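Local atomic coordinates of beta-ketoacyl-[acyl-carrier-protein] synthase FabY (Pseudomonas aeruginosa, PDB entry 4CW4), a protein that catalyses the condensation of acetyl-CoA with malonyl-ACP to give 3-oxobutanoyl-ACP, the primer that starts fatty acid biosynthesis. Residues H437-S442 with V475-A480. Residues are numbered along the deposited sequence; the frame is centred on the assembly and turned at random.
Sequences HAHGSS and VGHSLA
Ser-441 and His-477 mark the nearest approach of two loop backbones, their CA atoms 6.9 Å apart, one loop running from strand 434-437 into helix 444-461 and the other from helix 472-475 toward helix 482-496. No hydrogen bond passes directly between the loops, and the small buried contact is made by His-439 and Ser-441 from one loop and His-477 from the other, the two imidazoles making the closest approach. His-439 holds CG anti to its own N (chi1 180°), which carries the ring across to the second loop, where CE1 lies 4.0 Å from NE2 of His-477. The ring planes stand nearly perpendicular, at 84°, but the approach is oblique rather than a stack. Beside this pair, CB of Ser-441 rests loosely near CD2 of His-477. One water joins the rings: it sits 2.8 Å from NE2 of His-439 and 3.2 Å from NE2 of His-477, in the plane of each ring at its edge. At the other nitrogen of the second imidazole, Leu-479 N donates to ND1 of His-477 at 3.1 Å, arriving 31° out of the ring plane, while CD2 of Leu-479 lies over one face toward the rim. That backbone bond helps to hold the ring's rotation, with NE2 turned to the water; the side chain of Cys-286 lies close to the same imidazole. Glu-450 accepts from the backbone N of His-439 and of Gly-440, and Lys-472 bonds O of His-439, steadying the first loop. Cys-286, His-439 and His-477 probably make up the Cys-His-His active site of a KAS I/II-type ketosynthase. As in relatives, the two NE2 atoms probably face the malonyl thioester during decarboxylation and condensation; the bridging water is consistent with a polar site that substrate could occupy.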
# COMPACT_ATOMS: atom_id res chain seq x y z
N HIS A 437 -6.34 -13.54 -20.38
CA HIS A 437 -6.25 -12.09 -20.37
C HIS A 437 -4.80 -11.76 -20.09
O HIS A 437 -4.35 -11.74 -18.93
CB HIS A 437 -7.20 -11.47 -19.34
CG HIS A 437 -8.36 -10.79 -19.97
ND1 HIS A 437 -8.27 -9.52 -20.48
CD2 HIS A 437 -9.62 -11.23 -20.26
CE1 HIS A 437 -9.42 -9.20 -21.05
NE2 HIS A 437 -10.25 -10.21 -20.92
N ALA A 438 -4.06 -11.53 -21.17
CA ALA A 438 -2.64 -11.29 -21.07
C ALA A 438 -2.39 -9.95 -20.41
O ALA A 438 -3.15 -9.01 -20.57
CB ALA A 438 -2.00 -11.29 -22.43
N HIS A 439 -1.28 -9.89 -19.71
CA HIS A 439 -0.80 -8.64 -19.15
C HIS A 439 -0.70 -7.62 -20.28
O HIS A 439 -1.21 -6.52 -20.17
CB HIS A 439 0.54 -8.84 -18.47
CG HIS A 439 1.09 -7.60 -17.87
ND1 HIS A 439 0.44 -6.90 -16.87
CD2 HIS A 439 2.22 -6.90 -18.15
CE1 HIS A 439 1.16 -5.85 -16.54
NE2 HIS A 439 2.24 -5.81 -17.31
N GLY A 440 -0.03 -8.01 -21.37
CA GLY A 440 -0.10 -7.28 -22.63
C GLY A 440 0.07 -5.79 -22.49
O GLY A 440 -0.81 -5.03 -22.86
N SER A 441 1.22 -5.38 -21.97
CA SER A 441 1.43 -3.98 -21.59
C SER A 441 1.91 -3.11 -22.74
O SER A 441 2.00 -1.90 -22.57
CB SER A 441 2.44 -3.91 -20.44
OG SER A 441 3.58 -4.67 -20.77
N SER A 442 2.20 -3.71 -23.90
CA SER A 442 2.68 -2.99 -25.09
C SER A 442 4.14 -2.58 -24.99
O SER A 442 4.50 -1.47 -25.38
CB SER A 442 1.81 -1.78 -25.43
OG SER A 442 2.03 -1.34 -26.78
N VAL A 475 -7.80 0.32 -23.23
CA VAL A 475 -7.92 1.27 -22.12
C VAL A 475 -6.59 1.63 -21.47
O VAL A 475 -6.58 2.33 -20.47
CB VAL A 475 -8.89 0.73 -21.04
CG1 VAL A 475 -10.27 0.50 -21.64
CG2 VAL A 475 -8.35 -0.56 -20.38
N GLY A 476 -5.49 1.20 -22.05
CA GLY A 476 -4.19 1.48 -21.48
C GLY A 476 -4.00 0.76 -20.16
O GLY A 476 -4.74 -0.18 -19.83
N HIS A 477 -2.98 1.19 -19.44
CA HIS A 477 -2.50 0.54 -18.23
C HIS A 477 -2.84 1.39 -17.02
O HIS A 477 -2.20 2.42 -16.77
CB HIS A 477 -0.99 0.38 -18.36
CG HIS A 477 -0.38 -0.51 -17.34
ND1 HIS A 477 -1.02 -0.82 -16.17
CD2 HIS A 477 0.79 -1.19 -17.33
CE1 HIS A 477 -0.27 -1.66 -15.47
NE2 HIS A 477 0.84 -1.90 -16.15
N SER A 478 -3.84 0.98 -16.26
CA SER A 478 -4.32 1.74 -15.10
C SER A 478 -3.64 1.36 -13.79
O SER A 478 -4.14 1.67 -12.71
CB SER A 478 -5.84 1.60 -14.96
OG SER A 478 -6.16 0.24 -14.78
N LEU A 479 -2.47 0.75 -13.89
CA LEU A 479 -1.57 0.59 -12.75
C LEU A 479 -2.23 -0.34 -11.72
O LEU A 479 -2.44 -1.51 -12.04
CB LEU A 479 -1.15 1.95 -12.17
CG LEU A 479 -0.48 2.93 -13.15
CD1 LEU A 479 0.06 4.13 -12.41
CD2 LEU A 479 0.62 2.27 -13.99
N ALA A 480 -2.57 0.14 -10.52
CA ALA A 480 -3.21 -0.75 -9.55
C ALA A 480 -4.43 -1.46 -10.13
O ALA A 480 -4.67 -2.63 -9.86
CB ALA A 480 -3.64 -0.02 -8.27
O HOH W 1 3.56 -3.42 -16.64